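Local coordinates for pyridoxine 4-oxidase (Mesorhizobium loti, PDB 4HA6), which catalyses the FAD-dependent oxidation of pyridoxine to pyridoxal with molecular oxygen, as a member of the GMC oxidoreductase family, at residues E32-P37 with G78-G82; G139-I143 with V193-W199; L117-F121 with A495-T499; S367-V371 with I383-A387; D99-W103 with M481-A486. All coordinates share one frame; numbering follows the deposited sequence.

Interaction 1 (E32-P37 with G78-G82). With FAD (flavin-adenine dinucleotide), chain B.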
# COMPACT_ATOMS: atom_id res chain seq x y z
N GLU A 32 -12.00 -15.51 2.02
CA GLU A 32 -11.60 -14.36 2.83
C GLU A 32 -11.59 -14.68 4.32
O GLU A 32 -12.56 -15.22 4.85
CB GLU A 32 -12.53 -13.15 2.56
CG GLU A 32 -12.41 -12.01 3.58
CD GLU A 32 -11.00 -11.46 3.70
OE1 GLU A 32 -10.27 -11.46 2.67
OE2 GLU A 32 -10.61 -11.01 4.81
N ALA A 33 -10.51 -14.32 4.99
CA ALA A 33 -10.38 -14.57 6.43
C ALA A 33 -11.39 -13.75 7.25
O ALA A 33 -11.88 -14.20 8.29
CB ALA A 33 -8.95 -14.28 6.88
N GLY A 34 -11.70 -12.55 6.80
CA GLY A 34 -12.56 -11.67 7.57
C GLY A 34 -14.05 -11.84 7.26
O GLY A 34 -14.44 -12.74 6.51
N GLU A 35 -14.86 -10.97 7.85
CA GLU A 35 -16.31 -10.98 7.64
C GLU A 35 -16.68 -9.91 6.62
O GLU A 35 -15.83 -9.14 6.18
CB GLU A 35 -17.04 -10.71 8.95
CG GLU A 35 -16.58 -11.57 10.14
CD GLU A 35 -16.99 -13.04 10.03
OE1 GLU A 35 -16.68 -13.82 10.96
OE2 GLU A 35 -17.61 -13.42 9.02
N GLU A 36 -17.95 -9.87 6.24
CA GLU A 36 -18.44 -8.77 5.40
C GLU A 36 -18.53 -7.54 6.30
O GLU A 36 -18.68 -7.67 7.52
CB GLU A 36 -19.80 -9.10 4.79
CG GLU A 36 -19.78 -10.22 3.74
CD GLU A 36 -19.30 -9.75 2.37
OE1 GLU A 36 -19.16 -10.60 1.47
OE2 GLU A 36 -19.07 -8.53 2.20
N PRO A 37 -18.41 -6.34 5.71
CA PRO A 37 -18.44 -5.12 6.53
C PRO A 37 -19.83 -4.83 7.09
O PRO A 37 -20.83 -5.15 6.43
CB PRO A 37 -18.01 -4.03 5.55
CG PRO A 37 -18.40 -4.56 4.21
CD PRO A 37 -18.21 -6.05 4.28
N GLY A 78 -6.19 -4.70 6.80
CA GLY A 78 -7.58 -5.10 6.66
C GLY A 78 -7.81 -6.61 6.79
O GLY A 78 -7.12 -7.40 6.14
N ARG A 79 -8.77 -6.98 7.64
CA ARG A 79 -9.23 -8.38 7.78
C ARG A 79 -10.76 -8.45 7.61
O ARG A 79 -11.50 -8.59 8.59
CB ARG A 79 -8.84 -8.98 9.14
CG ARG A 79 -9.15 -10.48 9.27
CD ARG A 79 -9.54 -10.88 10.70
NE ARG A 79 -8.37 -11.25 11.48
CZ ARG A 79 -7.93 -10.57 12.54
NH1 ARG A 79 -8.59 -9.50 12.98
NH2 ARG A 79 -6.84 -10.98 13.18
N LEU A 80 -11.21 -8.36 6.36
CA LEU A 80 -12.63 -8.33 6.00
C LEU A 80 -12.70 -8.17 4.49
O LEU A 80 -11.68 -7.86 3.85
CB LEU A 80 -13.38 -7.18 6.70
CG LEU A 80 -13.18 -5.73 6.24
CD1 LEU A 80 -14.19 -4.80 6.92
CD2 LEU A 80 -11.75 -5.24 6.49
N ILE A 81 -13.88 -8.39 3.92
CA ILE A 81 -14.06 -8.25 2.48
C ILE A 81 -13.67 -6.82 2.09
O ILE A 81 -14.21 -5.85 2.63
CB ILE A 81 -15.51 -8.59 2.05
CG1 ILE A 81 -15.71 -10.12 2.03
CG2 ILE A 81 -15.81 -8.02 0.67
CD1 ILE A 81 -14.94 -10.84 0.91
N GLY A 82 -12.69 -6.70 1.20
CA GLY A 82 -12.18 -5.40 0.82
C GLY A 82 -10.78 -5.15 1.36
O GLY A 82 -10.05 -4.28 0.86
PA FAD B . -4.97 -6.50 1.20
O1A FAD B . -5.88 -5.46 0.55
O2A FAD B . -4.42 -6.22 2.57
O5B FAD B . -5.79 -7.89 1.22
C5B FAD B . -5.40 -9.05 1.95
C4B FAD B . -6.69 -9.80 2.23
O4B FAD B . -6.47 -11.21 2.37
C3B FAD B . -7.32 -9.32 3.54
O3B FAD B . -8.72 -9.13 3.27
C2B FAD B . -7.09 -10.47 4.52
O2B FAD B . -8.14 -10.54 5.50
C1B FAD B . -7.05 -11.69 3.61
N9A FAD B . -6.20 -12.82 4.09
C8A FAD B . -4.96 -12.73 4.62
N7A FAD B . -4.49 -13.97 4.92
C5A FAD B . -5.42 -14.88 4.57
C6A FAD B . -5.55 -16.36 4.60
N6A FAD B . -4.54 -17.15 5.09
N1A FAD B . -6.71 -16.91 4.13
C2A FAD B . -7.70 -16.15 3.63
N3A FAD B . -7.64 -14.80 3.57
C4A FAD B . -6.55 -14.11 4.01
N1 FAD B . -2.73 2.83 -0.33
C2 FAD B . -2.94 3.87 -1.17
O2 FAD B . -2.59 3.76 -2.36
N3 FAD B . -3.49 5.03 -0.76
C4 FAD B . -3.89 5.22 0.51
O4 FAD B . -4.39 6.32 0.89
C4X FAD B . -3.68 4.13 1.49
N5 FAD B . -4.03 4.25 2.79
C5X FAD B . -3.85 3.22 3.66
C6 FAD B . -4.22 3.35 4.99
C7 FAD B . -4.05 2.29 5.88
C7M FAD B . -4.46 2.45 7.32
C8 FAD B . -3.45 1.01 5.40
C8M FAD B . -3.25 -0.12 6.37
C9 FAD B . -3.08 0.87 4.07
C9A FAD B . -3.25 1.94 3.19
N10 FAD B . -2.87 1.81 1.84
C10 FAD B . -3.07 2.89 0.97
C1' FAD B . -2.27 0.56 1.36
C2' FAD B . -3.23 -0.28 0.52
O2' FAD B . -4.51 -0.35 1.17
C3' FAD B . -2.60 -1.67 0.40
O3' FAD B . -1.26 -1.52 -0.08
C4' FAD B . -3.40 -2.55 -0.54
O4' FAD B . -4.75 -2.62 -0.06
C5' FAD B . -2.79 -3.96 -0.65
O5' FAD B . -3.78 -4.84 -1.17
P FAD B . -3.48 -6.41 -1.26
O1P FAD B . -4.49 -7.09 -2.18
O2P FAD B . -2.00 -6.62 -1.49
O3P FAD B . -3.73 -6.87 0.26
O HOH W 1 -13.88 -8.84 9.53

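Interaction 2 (G139-I143 with V193-W199)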
# COMPACT_ATOMS: atom_id res chain seq x y z
N GLY A 139 -14.33 3.52 -15.83
CA GLY A 139 -13.86 2.34 -15.12
C GLY A 139 -14.58 2.19 -13.80
O GLY A 139 -15.32 3.10 -13.37
N PRO A 140 -14.38 1.06 -13.13
CA PRO A 140 -15.16 0.76 -11.92
C PRO A 140 -14.78 1.60 -10.68
O PRO A 140 -15.61 1.74 -9.77
CB PRO A 140 -14.87 -0.72 -11.68
CG PRO A 140 -13.56 -0.98 -12.33
CD PRO A 140 -13.50 -0.05 -13.53
N LEU A 141 -13.56 2.14 -10.64
CA LEU A 141 -13.04 2.87 -9.48
C LEU A 141 -13.12 4.37 -9.71
O LEU A 141 -12.35 4.90 -10.52
CB LEU A 141 -11.55 2.52 -9.26
CG LEU A 141 -10.96 2.31 -7.86
CD1 LEU A 141 -9.49 2.74 -7.78
CD2 LEU A 141 -11.79 2.92 -6.74
N PRO A 142 -14.02 5.06 -8.99
CA PRO A 142 -14.09 6.52 -9.10
C PRO A 142 -12.81 7.16 -8.60
O PRO A 142 -12.29 6.79 -7.54
CB PRO A 142 -15.24 6.89 -8.15
CG PRO A 142 -16.07 5.65 -8.04
CD PRO A 142 -15.09 4.51 -8.13
N ILE A 143 -12.28 8.11 -9.38
CA ILE A 143 -11.18 8.94 -8.92
C ILE A 143 -11.70 10.37 -8.79
O ILE A 143 -12.19 10.95 -9.76
CB ILE A 143 -9.97 8.93 -9.91
CG1 ILE A 143 -9.69 7.52 -10.46
CG2 ILE A 143 -8.73 9.57 -9.25
CD1 ILE A 143 -9.54 6.43 -9.38
N VAL A 193 -14.91 4.78 -1.51
CA VAL A 193 -15.20 3.67 -2.42
C VAL A 193 -14.05 2.67 -2.37
O VAL A 193 -12.90 3.01 -2.65
CB VAL A 193 -15.40 4.16 -3.88
CG1 VAL A 193 -15.66 2.97 -4.78
CG2 VAL A 193 -16.54 5.17 -3.95
N THR A 194 -14.35 1.42 -2.00
CA THR A 194 -13.29 0.42 -1.85
C THR A 194 -13.20 -0.49 -3.06
O THR A 194 -14.02 -0.42 -3.98
CB THR A 194 -13.54 -0.46 -0.62
OG1 THR A 194 -14.65 -1.33 -0.88
CG2 THR A 194 -13.85 0.40 0.58
N ALA A 195 -12.20 -1.36 -3.04
CA ALA A 195 -12.10 -2.39 -4.08
C ALA A 195 -13.37 -3.23 -4.09
O ALA A 195 -13.90 -3.54 -5.15
CB ALA A 195 -10.88 -3.26 -3.83
N ALA A 196 -13.85 -3.58 -2.89
CA ALA A 196 -15.03 -4.43 -2.76
C ALA A 196 -16.29 -3.72 -3.28
O ALA A 196 -17.15 -4.34 -3.92
CB ALA A 196 -15.21 -4.86 -1.30
N ASP A 197 -16.39 -2.42 -3.00
CA ASP A 197 -17.48 -1.60 -3.53
C ASP A 197 -17.42 -1.55 -5.06
O ASP A 197 -18.42 -1.71 -5.76
CB ASP A 197 -17.37 -0.17 -2.97
CG ASP A 197 -17.64 -0.08 -1.48
OD1 ASP A 197 -18.38 -0.95 -0.95
OD2 ASP A 197 -17.14 0.87 -0.84
N ALA A 198 -16.22 -1.31 -5.59
CA ALA A 198 -16.07 -1.10 -7.02
C ALA A 198 -16.24 -2.39 -7.83
O ALA A 198 -16.84 -2.38 -8.90
CB ALA A 198 -14.70 -0.46 -7.31
N TRP A 199 -15.71 -3.50 -7.33
CA TRP A 199 -15.70 -4.71 -8.14
C TRP A 199 -16.70 -5.76 -7.71
O TRP A 199 -17.31 -6.42 -8.56
CB TRP A 199 -14.29 -5.31 -8.23
CG TRP A 199 -13.42 -4.60 -9.21
CD1 TRP A 199 -13.35 -4.81 -10.57
CD2 TRP A 199 -12.49 -3.56 -8.92
NE1 TRP A 199 -12.42 -3.95 -11.13
CE2 TRP A 199 -11.89 -3.17 -10.13
CE3 TRP A 199 -12.11 -2.91 -7.74
CZ2 TRP A 199 -10.93 -2.15 -10.20
CZ3 TRP A 199 -11.15 -1.91 -7.81
CH2 TRP A 199 -10.57 -1.54 -9.02
O HOH W 2 -18.27 0.14 -9.81

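Interaction 3 (L117-F121 with A495-T499)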
# COMPACT_ATOMS: atom_id res chain seq x y z
N LEU A 117 1.27 -0.26 -18.90
CA LEU A 117 0.36 -0.14 -17.75
C LEU A 117 -0.71 0.92 -18.00
O LEU A 117 -1.80 0.86 -17.45
CB LEU A 117 1.14 0.19 -16.47
CG LEU A 117 1.86 -1.03 -15.90
CD1 LEU A 117 2.66 -0.66 -14.67
CD2 LEU A 117 0.88 -2.14 -15.57
N LEU A 118 -0.39 1.90 -18.85
CA LEU A 118 -1.31 3.01 -19.13
C LEU A 118 -2.75 2.55 -19.47
O LEU A 118 -3.70 2.99 -18.81
CB LEU A 118 -0.71 3.94 -20.20
CG LEU A 118 -0.74 5.46 -20.01
CD1 LEU A 118 -0.68 5.88 -18.55
CD2 LEU A 118 0.44 6.06 -20.76
N PRO A 119 -2.91 1.63 -20.44
CA PRO A 119 -4.28 1.15 -20.69
C PRO A 119 -4.86 0.37 -19.51
O PRO A 119 -6.08 0.25 -19.41
CB PRO A 119 -4.11 0.19 -21.87
CG PRO A 119 -2.80 0.52 -22.48
CD PRO A 119 -1.94 1.02 -21.37
N VAL A 120 -4.00 -0.18 -18.65
CA VAL A 120 -4.48 -0.92 -17.48
C VAL A 120 -5.05 0.03 -16.42
O VAL A 120 -6.17 -0.16 -15.94
CB VAL A 120 -3.38 -1.84 -16.88
CG1 VAL A 120 -3.79 -2.39 -15.51
CG2 VAL A 120 -3.05 -2.99 -17.84
N PHE A 121 -4.27 1.06 -16.07
CA PHE A 121 -4.77 2.10 -15.16
C PHE A 121 -6.08 2.69 -15.71
O PHE A 121 -7.08 2.78 -15.00
CB PHE A 121 -3.72 3.21 -15.01
CG PHE A 121 -2.60 2.87 -14.06
CD1 PHE A 121 -1.28 2.98 -14.47
CD2 PHE A 121 -2.87 2.46 -12.76
CE1 PHE A 121 -0.24 2.67 -13.61
CE2 PHE A 121 -1.83 2.15 -11.89
CZ PHE A 121 -0.51 2.26 -12.32
N ALA A 495 -3.36 -2.29 -10.43
CA ALA A 495 -2.76 -2.52 -11.75
C ALA A 495 -2.18 -3.94 -11.86
O ALA A 495 -2.36 -4.61 -12.88
CB ALA A 495 -1.72 -1.47 -12.08
N ILE A 496 -1.50 -4.41 -10.82
CA ILE A 496 -1.01 -5.79 -10.81
C ILE A 496 -2.14 -6.79 -10.99
O ILE A 496 -2.02 -7.78 -11.74
CB ILE A 496 -0.25 -6.12 -9.50
CG1 ILE A 496 1.06 -5.35 -9.44
CG2 ILE A 496 0.05 -7.63 -9.40
CD1 ILE A 496 1.78 -5.50 -8.12
N ALA A 497 -3.25 -6.56 -10.30
CA ALA A 497 -4.34 -7.52 -10.38
C ALA A 497 -4.98 -7.49 -11.77
O ALA A 497 -5.22 -8.54 -12.38
CB ALA A 497 -5.35 -7.27 -9.29
N GLU A 498 -5.23 -6.28 -12.29
CA GLU A 498 -5.83 -6.16 -13.62
C GLU A 498 -4.95 -6.79 -14.70
O GLU A 498 -5.47 -7.48 -15.58
CB GLU A 498 -6.16 -4.71 -13.97
CG GLU A 498 -6.74 -4.50 -15.39
CD GLU A 498 -8.05 -5.24 -15.65
OE1 GLU A 498 -8.37 -5.47 -16.84
OE2 GLU A 498 -8.78 -5.58 -14.70
N THR A 499 -3.63 -6.60 -14.65
CA THR A 499 -2.82 -7.22 -15.71
C THR A 499 -2.85 -8.75 -15.59
O THR A 499 -2.84 -9.45 -16.61
CB THR A 499 -1.37 -6.62 -15.94
OG1 THR A 499 -0.36 -7.53 -15.50
CG2 THR A 499 -1.17 -5.24 -15.34

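Interaction 4 (S367-V371 with I383-A387)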
# COMPACT_ATOMS: atom_id res chain seq x y z
N SER A 367 16.67 0.54 1.98
CA SER A 367 16.65 -0.51 3.00
C SER A 367 15.71 -1.65 2.59
O SER A 367 14.76 -1.45 1.83
CB SER A 367 16.22 0.04 4.37
OG SER A 367 17.05 1.13 4.76
N ARG A 368 15.99 -2.85 3.10
CA ARG A 368 15.21 -4.03 2.75
C ARG A 368 15.10 -4.92 3.97
O ARG A 368 16.10 -5.19 4.64
CB ARG A 368 15.88 -4.80 1.60
CG ARG A 368 15.87 -4.08 0.25
CD ARG A 368 14.44 -3.96 -0.29
NE ARG A 368 14.42 -3.40 -1.65
CZ ARG A 368 14.53 -2.11 -1.94
NH1 ARG A 368 14.67 -1.20 -0.97
NH2 ARG A 368 14.49 -1.71 -3.20
N GLY A 369 13.88 -5.36 4.28
CA GLY A 369 13.68 -6.17 5.46
C GLY A 369 13.17 -7.56 5.15
O GLY A 369 13.37 -8.08 4.04
N SER A 370 12.51 -8.18 6.13
CA SER A 370 12.05 -9.55 5.92
C SER A 370 10.87 -9.87 6.81
O SER A 370 10.68 -9.21 7.85
CB SER A 370 13.17 -10.55 6.20
OG SER A 370 13.51 -10.56 7.59
N VAL A 371 10.06 -10.84 6.38
CA VAL A 371 9.01 -11.42 7.22
C VAL A 371 9.26 -12.92 7.27
O VAL A 371 9.52 -13.55 6.23
CB VAL A 371 7.60 -11.21 6.62
CG1 VAL A 371 6.53 -11.56 7.65
CG2 VAL A 371 7.42 -9.78 6.16
N ILE A 383 7.26 -12.68 12.42
CA ILE A 383 8.46 -11.93 12.78
C ILE A 383 8.77 -10.96 11.63
O ILE A 383 9.23 -11.37 10.57
CB ILE A 383 9.64 -12.86 13.03
CG1 ILE A 383 9.25 -13.96 14.02
CG2 ILE A 383 10.88 -12.06 13.50
CD1 ILE A 383 10.41 -14.84 14.45
N ILE A 384 8.47 -9.68 11.86
CA ILE A 384 8.51 -8.66 10.82
C ILE A 384 9.60 -7.64 11.13
O ILE A 384 9.51 -6.90 12.12
CB ILE A 384 7.16 -7.91 10.73
CG1 ILE A 384 6.02 -8.88 10.39
CG2 ILE A 384 7.23 -6.76 9.72
CD1 ILE A 384 4.64 -8.35 10.79
N ASP A 385 10.64 -7.62 10.30
CA ASP A 385 11.72 -6.65 10.46
C ASP A 385 11.82 -5.79 9.22
O ASP A 385 12.51 -6.16 8.28
CB ASP A 385 13.06 -7.37 10.69
CG ASP A 385 14.25 -6.40 10.68
OD1 ASP A 385 15.39 -6.86 10.44
OD2 ASP A 385 14.04 -5.19 10.90
N PRO A 386 11.14 -4.62 9.22
CA PRO A 386 11.17 -3.76 8.04
C PRO A 386 12.56 -3.14 7.79
O PRO A 386 12.73 -2.57 6.72
CB PRO A 386 10.15 -2.65 8.38
CG PRO A 386 10.02 -2.69 9.88
CD PRO A 386 10.22 -4.12 10.26
N ALA A 387 13.49 -3.25 8.74
CA ALA A 387 14.84 -2.66 8.62
C ALA A 387 14.78 -1.17 8.32
O ALA A 387 15.52 -0.66 7.47
CB ALA A 387 15.66 -3.38 7.55
O HOH W 3 11.91 -11.27 9.81
O HOH W 4 15.31 -8.57 8.30

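Interaction 5 (D99-W103 with M481-A486)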
# COMPACT_ATOMS: atom_id res chain seq x y z
N ASP A 99 9.37 4.52 -11.74
CA ASP A 99 9.14 3.47 -10.73
C ASP A 99 8.94 2.14 -11.44
O ASP A 99 9.42 1.10 -11.00
CB ASP A 99 7.86 3.72 -9.91
CG ASP A 99 7.90 5.01 -9.11
OD1 ASP A 99 8.99 5.59 -8.93
OD2 ASP A 99 6.81 5.42 -8.61
N PHE A 100 8.21 2.19 -12.55
CA PHE A 100 7.83 0.99 -13.27
C PHE A 100 8.93 0.53 -14.23
O PHE A 100 9.01 -0.65 -14.56
CB PHE A 100 6.49 1.19 -13.97
CG PHE A 100 5.36 1.44 -13.03
CD1 PHE A 100 4.80 0.39 -12.30
CD2 PHE A 100 4.88 2.73 -12.83
CE1 PHE A 100 3.76 0.62 -11.41
CE2 PHE A 100 3.83 2.97 -11.94
CZ PHE A 100 3.28 1.93 -11.23
N GLN A 101 9.80 1.46 -14.64
CA GLN A 101 10.97 1.08 -15.41
C GLN A 101 11.80 0.08 -14.62
O GLN A 101 12.34 -0.87 -15.19
CB GLN A 101 11.83 2.31 -15.76
CG GLN A 101 13.08 1.95 -16.58
CD GLN A 101 12.75 1.25 -17.90
OE1 GLN A 101 11.95 1.76 -18.69
NE2 GLN A 101 13.35 0.09 -18.13
N ALA A 102 11.88 0.28 -13.31
CA ALA A 102 12.59 -0.64 -12.44
C ALA A 102 11.92 -2.02 -12.40
O ALA A 102 12.60 -3.04 -12.24
CB ALA A 102 12.74 -0.06 -11.04
N TRP A 103 10.59 -2.05 -12.52
CA TRP A 103 9.87 -3.33 -12.59
C TRP A 103 10.21 -4.07 -13.88
O TRP A 103 10.29 -5.31 -13.90
CB TRP A 103 8.35 -3.14 -12.54
CG TRP A 103 7.79 -2.71 -11.21
CD1 TRP A 103 8.46 -2.12 -10.18
CD2 TRP A 103 6.42 -2.83 -10.78
NE1 TRP A 103 7.61 -1.87 -9.13
CE2 TRP A 103 6.35 -2.31 -9.47
CE3 TRP A 103 5.25 -3.36 -11.36
CZ2 TRP A 103 5.15 -2.28 -8.74
CZ3 TRP A 103 4.06 -3.32 -10.64
CH2 TRP A 103 4.02 -2.79 -9.34
N MET A 481 5.62 -6.84 -5.87
CA MET A 481 6.27 -5.59 -6.28
C MET A 481 7.78 -5.67 -6.11
O MET A 481 8.27 -5.87 -5.00
CB MET A 481 5.73 -4.41 -5.45
CG MET A 481 4.22 -4.21 -5.59
SD MET A 481 3.53 -2.89 -4.54
CE MET A 481 4.44 -1.45 -5.19
N PRO A 482 8.52 -5.54 -7.23
CA PRO A 482 9.99 -5.52 -7.14
C PRO A 482 10.45 -4.37 -6.26
O PRO A 482 11.36 -4.53 -5.45
CB PRO A 482 10.43 -5.30 -8.59
CG PRO A 482 9.30 -5.95 -9.41
CD PRO A 482 8.05 -5.58 -8.63
N ASN A 483 9.80 -3.22 -6.42
CA ASN A 483 10.09 -2.05 -5.61
C ASN A 483 8.85 -1.18 -5.44
O ASN A 483 7.95 -1.16 -6.28
CB ASN A 483 11.22 -1.22 -6.24
CG ASN A 483 10.95 -0.87 -7.69
OD1 ASN A 483 11.45 -1.54 -8.60
ND2 ASN A 483 10.13 0.15 -7.92
N LEU A 484 8.83 -0.46 -4.32
CA LEU A 484 7.87 0.58 -4.03
C LEU A 484 7.72 1.57 -5.19
O LEU A 484 8.72 1.96 -5.81
CB LEU A 484 8.40 1.35 -2.83
CG LEU A 484 7.70 1.48 -1.48
CD1 LEU A 484 6.49 0.58 -1.31
CD2 LEU A 484 8.71 1.28 -0.35
N THR A 485 6.48 1.99 -5.47
CA THR A 485 6.25 3.19 -6.28
C THR A 485 6.62 4.38 -5.42
O THR A 485 6.87 4.22 -4.22
CB THR A 485 4.80 3.32 -6.70
OG1 THR A 485 3.96 3.21 -5.53
CG2 THR A 485 4.45 2.19 -7.66
N ALA A 486 6.66 5.58 -5.99
CA ALA A 486 7.07 6.76 -5.22
C ALA A 486 6.13 7.10 -4.05
O ALA A 486 6.56 7.62 -3.02
CB ALA A 486 7.25 7.99 -6.14

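Interaction 1 (E32-P37 with G78-G82)
The carboxylate of Glu-36 lays one face against Ile-81, with Glu-36 OE1 3.5 Å from Ile-81 CG1. Glu-36 OE1 forms a salt bridge with Arg-205. The second flat group, the carboxylate of Glu-32, turns both oxygens to the adenosine ribose of FAD. This is the acidic residue that follows the second strand of a Rossmann-type dinucleotide fold, here strand 28-31. Glu-32 OE1 accepts from FAD O3B at 2.9 Å, and Glu-32 OE2 accepts from FAD O2B at 2.6 Å. Each oxygen has a further donor. OE1 takes Gly-9 N, and OE2 takes Gly-34 N on its anti side, tilted 33° out of the carboxylate plane. The carboxylate is held against rotation. Its chain starts anti to the backbone N (chi1 166°) and bends at chi2, which brings the acid to the ribose. Glu-32 CB rests 3.7 Å from Ile-81 CD1. Arg-79 runs past Gly-34 and makes a cation-pi contact with Trp-58. A side chain on Gly-34 would run into the backbone of Arg-79 and Leu-80. The backbones are joined by Ile-81 N donating to Glu-35 O at 3.1 Å. Beside that bond, water 1 accepts from Glu-35 N and donates to Arg-79 O at 2.6 Å.

Interaction 2 (G139-I143 with V193-W199)
Pro-140 lays its ring over one face of the Trp-199 indole, a proline-on-tryptophan CH-pi contact that carries much of this interface. CB of Pro-140 is 4.3 Å from the centroid of the five-membered ring of Trp-199 and 20° off its normal. CG of Pro-140 comes closer to the rim, 3.4 Å from Trp-199 NE1. The indole is placed there by its first torsion, which sets CG beside the backbone N (chi1 -79°). Leu-141 meets the far end of the same ring system obliquely, with Leu-141 CG 4.0 Å from Trp-199 CH2. Ala-198 CB lies beside the indole, 3.4 Å from Pro-140 O. At the other end, Pro-142 and Val-193 meet at about a right angle, with Pro-142 CD 3.7 Å from Val-193 CG1. Water 2 links the segments, donating to both Pro-140 O and Ala-198 O. The short helix 195-199 begins with a capping box. Thr-194 OG1 accepts from Asp-197 N at 3.0 Å, and Asp-197 OD2 accepts from Thr-194 N. Asp-197 OD2 also binds Trp-43 NE1. With an alanine here instead of Trp-199, Pro-140 is likely to lose its aromatic platform, and a gap would probably open beside Leu-141. Strand 141-142 pairs in parallel with strand 125-126. Trp-199 also packs on Leu-15 and Ala-18 of helix 11-20, and both Leu-141 and Trp-199 reach Leu-494 of helix 490-506.

Interaction 3 (L117-F121 with A495-T499)
Leu-117, Val-120 and Phe-121 pack on Ala-495 and Glu-498 in a buried, apolar crossing of two helices. Helix 114-124 belongs to the N-terminal half of the chain, and helix 490-506 is its last helix. The axes of the two segments pass 9.6 Å apart, at 100° to each other. The small side chain of Ala-495 is the common point of contact. Phe-121 CE2 approaches Ala-495 CB to 3.6 Å, and the ring comes at it obliquely. Val-120 CG1 lies 4.1 Å from the same Ala-495 CB, and Leu-117 CD2 touches it more loosely. Val-120 also reaches the next turn of helix 490-506. With CG1 anti to the backbone N (chi1 169°), Val-120 CG1 lies 3.6 Å from Glu-498 CG. In the FAD-binding fold of this GMC oxidoreductase, helix 490-506 starts at His-490, whose backbone N is hydrogen-bonded to FAD. Helix 114-124 packs on the second and third turns of this helix. Only the aliphatic part of Glu-498 faces Val-120. Its carboxylate forms salt bridges with Arg-19 of helix 11-20 and with Arg-502. The methyl of Thr-499 is modelled too close to a backbone oxygen of its own helix, and its approach to Leu-117 and Val-120 is doubtful. Helix 114-124 is kinked at Pro-119. The backbone N of Phe-121 donates normally to Leu-117 O, whereas the bond from Val-120 N to that oxygen is weak. Leu-117 and Phe-121 are covered on another side by Phe-100 of helix 97-107.

Interaction 4 (S367-V371 with I383-A387)
Ser-370 and Asp-385 satisfy each other's backbone polar groups. Ser-370 N donates to Asp-385 O at 3.0 Å. Asp-385 N donates to Ser-370 O at 2.9 Å, in a straighter bond with an N-H...O angle of 168°. Gly-369 CA adds a CA-H...O contact to Asp-385 O at 3.1 Å, and a side chain on this glycine would clash there. Ser-370 OG is bound to two waters. Water 3 also donates to Ile-383 O, and water 4 donates to Asp-385 OD1 at 2.7 Å. These bonds belong to a two-stranded antiparallel hairpin of strands 370-372 and 383-385. Ser-370 with Asp-385 is the hydrogen-bonded pair, and Val-371 with Ile-384 is the non-hydrogen-bonded pair. The latter two side chains lie side by side and point the same way, CG1 to CG1 3.9 Å apart, with Leu-254 of helix 252-262 against both. CG of Asp-385 lies opposite the backbone N (chi1 172°), carrying the carboxylate to Ala-387 N and water 4. Asp-385 OD2 accepts from Ala-387 N at 3.0 Å, an Asx turn at the end of strand 383-385, and also takes Gln-65 NE2. Ser-367 OG is hydrogen-bonded to Asp-394 OD2 and Gln-390 N. Arg-368 NH1 donates to Ser-367 O at 2.8 Å and to Pro-365 O.

Interaction 5 (D99-W103 with M481-A486)
Trp-103 presents one indole face to Pro-482, whose CD stands 3.6 Å from the five-membered ring centroid and only 3° off its normal. This is a CH-pi contact, and the two side chains cross at about a right angle. Phe-100 CD1 lies against the opposite face. At the indole edge, Trp-103 NE1 donates to Asn-483 O at 3.0 Å, in the carbonyl plane and on a lone pair. Met-481 CE touches the edge too, 3.7 Å from Trp-103 CZ2. The Asn-483 amide is turned 67° from the indole plane. Asn-483 CG sits between the backbone N and carbonyl carbon. This turn (chi1 53°) carries the amide toward the helix, where Asn-483 ND2 donates to Asp-99 O at 3.3 Å. ND2 also donates to Leu-484 O. Asp-99 OD2 takes Ala-486 N at 2.6 Å, from above the carboxylate plane. Its OD1 is bound by His-364 and Gln-330. Were Trp-103 a phenylalanine, Asn-483 O would probably lose its indole donor and the hold on Pro-482 and Met-481 would probably weaken. The contact fastens helix 97-107 to the loop between strand 473-475 and helix 490-506. Ile-496 of that helix packs on Trp-103 and Met-481, while Phe-100 packs on Trp-114 of helix 114-124.

From the N terminus, interaction 1 closes first, joining the loop after strand 28-31 to residues 78-82. Helices 97-107 and 114-124 then open interactions 5 and 3. Both wait more than 370 residues for their partners. Interaction 2 opens and closes within those two long loops, and so does the local hairpin of interaction 4. Residues 481-486 complete interaction 5 before residues 495-499 complete interaction 3, so these two cross. They also touch, through Leu-117 with Phe-100 and Ile-496 with Trp-103. Interactions 1 and 2 meet where Gly-82 packs on Ala-196. Interactions 3 and 5 bind two helices of the N-terminal half to the C-terminal part of the chain.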